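Local coordinates for Hsp70/Hsp90 co-chaperone CNS1 (Saccharomyces cerevisiae, PDB 6HFM), which acts, here represented by its C-terminal wheel domain, as a co-chaperone of Hsp90 and Hsp70 that stimulates the ATPase of the Hsp70 SSA1 but not that of Hsp90, at residues Thr72-Glu75 with Leu76-Val80; Glu150-Ile153 with Ser154-Lys158. All blocks are in the same frame, centred on the assembly; numbering follows the deposited sequence.

Contact 1 of 2, residues Thr72-Glu75 with Leu76-Val80; sequences TVQE and LVDLV
Leu76 N to Thr72 O, Val77 N to Val73 O, Asp78 N to Gln74 O and Leu79 N to Glu75 O are four successive i to i+4 backbone hydrogen bonds, so the first two turns of helix 73-82 carry an unbroken i to i+4 pattern. The third is the shortest of the set, 2.8 Å from Asp78 N to Gln74 O. A side-chain bond spans the same pair: Gln74 NE2 donates to Asp78 OD1 at 2.9 Å, with an N-H...O angle of 141°. OD1 lies in the plane of the amide, whereas NE2 meets OD1 from above the carboxylate plane, the two planes being turned 44° apart. Gln74 CG stands anti to the backbone N, and a bend at chi2 (69°) then brings the amide over to Asp78. With Asp78 replaced by an alanine, the Gln74 amide would probably lose this acceptor and with it one of the restraints on its rotation. On the inner side of the helix Val73 CG1 and Val77 CG2 are 4.4 Å apart, and both valines also reach Val103 of strand 101-106. At the N-terminus Glu75 N donates to Thr72 OG1 at 3.1 Å, and Thr72 N returns a nearly straight bond to Glu75 OE1, also 3.1 Å long. These reciprocal bonds, with Thr72 at the N-cap, define a capping box.

Contact 2 of 2, residues Glu150-Ile153 with Ser154-Lys158; sequences EGWI and SKWDK
Trp152 and Trp156, one turn apart, form an oblique aromatic pair at the C-terminal end of helix 146-155, in the wheel domain of Cns1. Their six-membered rings have centroids 5.7 Å apart and planes inclined at 62°. The touch is made by the benzo halves: Trp152 CZ2 comes to 3.8 Å from Trp156 CE3. Both indoles leave the backbone with CG anti to N (chi1 180° for Trp152, and nearly the same for Trp156), which sends them side by side in the same direction. This is the tightly packed part: Tyr142 of strand 139-145 meets both rings, edge-to-face in the case of Trp156, and Leu112 also touches both. The Trp156 indole is fixed by a polar bond as well, since its NE1 donates a hydrogen bond to Gly110 O.

The other side is looser. Glu150, Gly151, Ser154 and Lys155 are exposed, and the helical bonding slackens as the end approaches. Ser154 N still donates to Glu150 O at 3.1 Å, but Lys155 N reaches Gly151 O at 3.3 Å and adds a weak bond to Trp152 O. Lys155 CG sits beside Gly151 O while the rest of its side chain runs outward from the helix. At Trp156 the backbone is extended (psi 128°). Its N-H is shared between a weak bond to Trp152 O and one to Ile153 O. Trp156 N stands above the carbonyl plane of Ile153, with Trp156 N to Ile153 O measuring 3.3 Å.

Contact 1 and contact 2 mark opposite kinds of helix terminus in one wheel domain: contact 1 is the capped start of helix 73-82, and contact 2 covers the end of helix 146-155, where backbone bonds are longer or weak. Their centres are 23 Å apart and their nearest atoms about 13 Å, so they do not touch. Strand 101-106 is common to both, since Val77 rests on Val101 while Ile153 meets Phe104 and Trp156 meets Glu106. The centre of contact 1 lies about 11 Å from the centre of the chain, that of contact 2 about 18 Å, in line with the buried valines of contact 1. The magnesium ion is bound at Asn17 and Leu125, which belong to neither contact.

Contact 1 of 2, residues Thr72-Glu75 with Leu76-Val80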
# COMPACT_ATOMS: atom_id res chain seq x y z
N THR A 72 -9.34 -6.63 2.66
CA THR A 72 -9.86 -5.26 2.68
C THR A 72 -8.91 -4.33 3.42
O THR A 72 -8.07 -4.77 4.21
CB THR A 72 -11.25 -5.15 3.35
OG1 THR A 72 -11.16 -5.53 4.73
CG2 THR A 72 -12.27 -6.02 2.61
N VAL A 73 -9.07 -3.04 3.16
CA VAL A 73 -8.29 -2.01 3.85
C VAL A 73 -8.49 -2.15 5.37
O VAL A 73 -7.52 -2.17 6.13
CB VAL A 73 -8.66 -0.60 3.34
CG1 VAL A 73 -8.06 0.49 4.23
CG2 VAL A 73 -8.22 -0.43 1.89
N GLN A 74 -9.75 -2.29 5.79
CA GLN A 74 -10.10 -2.52 7.20
C GLN A 74 -9.36 -3.72 7.81
O GLN A 74 -8.84 -3.63 8.92
CB GLN A 74 -11.61 -2.74 7.36
CG GLN A 74 -12.11 -2.90 8.80
CD GLN A 74 -12.00 -1.62 9.60
OE1 GLN A 74 -12.53 -0.59 9.21
NE2 GLN A 74 -11.31 -1.69 10.74
N GLU A 75 -9.34 -4.84 7.09
CA GLU A 75 -8.68 -6.05 7.57
C GLU A 75 -7.17 -5.85 7.79
O GLU A 75 -6.62 -6.32 8.78
CB GLU A 75 -8.95 -7.24 6.63
CG GLU A 75 -10.32 -7.87 6.82
CD GLU A 75 -10.73 -8.85 5.71
OE1 GLU A 75 -10.12 -8.86 4.66
OE2 GLU A 75 -11.72 -9.57 5.94
N LEU A 76 -6.52 -5.11 6.89
CA LEU A 76 -5.09 -4.82 7.05
C LEU A 76 -4.84 -3.86 8.21
O LEU A 76 -3.90 -4.05 8.98
CB LEU A 76 -4.46 -4.29 5.75
CG LEU A 76 -2.93 -4.10 5.76
CD1 LEU A 76 -2.19 -5.39 6.10
CD2 LEU A 76 -2.46 -3.56 4.42
N VAL A 77 -5.69 -2.83 8.35
CA VAL A 77 -5.61 -1.90 9.49
C VAL A 77 -5.79 -2.66 10.82
O VAL A 77 -5.00 -2.47 11.75
CB VAL A 77 -6.64 -0.76 9.39
CG1 VAL A 77 -6.74 0.04 10.69
CG2 VAL A 77 -6.28 0.17 8.24
N ASP A 78 -6.81 -3.51 10.88
CA ASP A 78 -7.05 -4.34 12.07
C ASP A 78 -5.82 -5.18 12.43
O ASP A 78 -5.47 -5.28 13.60
CB ASP A 78 -8.28 -5.25 11.89
CG ASP A 78 -9.61 -4.47 11.91
OD1 ASP A 78 -9.65 -3.32 12.40
OD2 ASP A 78 -10.63 -5.02 11.42
N LEU A 79 -5.17 -5.76 11.43
CA LEU A 79 -3.97 -6.58 11.64
C LEU A 79 -2.81 -5.79 12.25
O LEU A 79 -2.25 -6.19 13.27
CB LEU A 79 -3.51 -7.23 10.33
CG LEU A 79 -2.29 -8.17 10.38
CD1 LEU A 79 -2.59 -9.43 11.18
CD2 LEU A 79 -1.82 -8.53 8.98
N VAL A 80 -2.43 -4.69 11.61
CA VAL A 80 -1.25 -3.92 12.03
C VAL A 80 -1.44 -3.17 13.36
O VAL A 80 -0.46 -2.90 14.05
CB VAL A 80 -0.71 -2.96 10.93
CG1 VAL A 80 -0.35 -3.75 9.67
CG2 VAL A 80 -1.68 -1.83 10.61

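Contact 2 of 2, residues Glu150-Ile153 with Ser154-Lys158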
# COMPACT_ATOMS: atom_id res chain seq x y z
N GLU A 150 -5.73 16.42 7.85
CA GLU A 150 -5.75 17.68 7.09
C GLU A 150 -4.38 18.36 7.07
O GLU A 150 -3.92 18.81 6.01
CB GLU A 150 -6.86 18.62 7.59
CG GLU A 150 -8.23 18.24 7.04
CD GLU A 150 -9.39 18.53 7.99
OE1 GLU A 150 -10.38 17.77 7.94
OE2 GLU A 150 -9.32 19.50 8.77
N GLY A 151 -3.72 18.40 8.23
CA GLY A 151 -2.37 18.94 8.34
C GLY A 151 -1.33 18.14 7.57
O GLY A 151 -0.46 18.72 6.90
N TRP A 152 -1.41 16.82 7.65
CA TRP A 152 -0.48 15.95 6.93
C TRP A 152 -0.65 16.05 5.40
O TRP A 152 0.35 16.12 4.68
CB TRP A 152 -0.62 14.49 7.40
CG TRP A 152 0.32 13.58 6.67
CD1 TRP A 152 1.67 13.50 6.83
CD2 TRP A 152 -0.02 12.65 5.64
NE1 TRP A 152 2.20 12.57 5.96
CE2 TRP A 152 1.18 12.03 5.22
CE3 TRP A 152 -1.22 12.27 5.03
CZ2 TRP A 152 1.22 11.06 4.22
CZ3 TRP A 152 -1.19 11.30 4.04
CH2 TRP A 152 0.03 10.70 3.64
N ILE A 153 -1.89 16.09 4.93
CA ILE A 153 -2.17 16.28 3.49
C ILE A 153 -1.63 17.63 3.00
O ILE A 153 -1.09 17.72 1.90
CB ILE A 153 -3.68 16.13 3.19
CG1 ILE A 153 -4.11 14.67 3.38
CG2 ILE A 153 -4.02 16.56 1.76
CD1 ILE A 153 -5.59 14.50 3.56
N SER A 154 -1.77 18.67 3.82
CA SER A 154 -1.25 20.00 3.49
C SER A 154 0.27 20.02 3.27
O SER A 154 0.76 20.78 2.43
CB SER A 154 -1.63 21.01 4.57
OG SER A 154 -1.26 22.32 4.19
N LYS A 155 1.00 19.19 4.03
CA LYS A 155 2.46 19.10 3.95
C LYS A 155 2.97 18.16 2.84
O LYS A 155 4.15 18.22 2.49
CB LYS A 155 3.05 18.62 5.28
CG LYS A 155 2.68 19.43 6.51
CD LYS A 155 3.45 20.73 6.62
CE LYS A 155 3.44 21.23 8.06
NZ LYS A 155 3.82 22.66 8.17
N TRP A 156 2.11 17.29 2.31
CA TRP A 156 2.49 16.34 1.25
C TRP A 156 3.06 17.08 0.04
O TRP A 156 2.43 18.00 -0.47
CB TRP A 156 1.28 15.49 0.83
CG TRP A 156 1.56 14.51 -0.28
CD1 TRP A 156 1.31 14.69 -1.61
CD2 TRP A 156 2.14 13.21 -0.15
NE1 TRP A 156 1.70 13.57 -2.32
CE2 TRP A 156 2.19 12.64 -1.45
CE3 TRP A 156 2.59 12.45 0.94
CZ2 TRP A 156 2.71 11.36 -1.69
CZ3 TRP A 156 3.10 11.17 0.70
CH2 TRP A 156 3.15 10.64 -0.61
N ASP A 157 4.25 16.66 -0.39
CA ASP A 157 4.98 17.31 -1.47
C ASP A 157 4.95 16.41 -2.70
O ASP A 157 5.65 15.40 -2.78
CB ASP A 157 6.42 17.58 -1.01
CG ASP A 157 7.20 18.49 -1.96
OD1 ASP A 157 6.93 18.49 -3.18
OD2 ASP A 157 8.12 19.18 -1.50
N LYS A 158 4.11 16.80 -3.66
CA LYS A 158 3.92 16.03 -4.89
C LYS A 158 5.21 15.93 -5.70
O LYS A 158 5.53 14.86 -6.22
CB LYS A 158 2.81 16.67 -5.73
CG LYS A 158 2.48 15.98 -7.04
CD LYS A 158 1.17 16.48 -7.64
CE LYS A 158 1.20 17.98 -7.94
NZ LYS A 158 -0.10 18.46 -8.48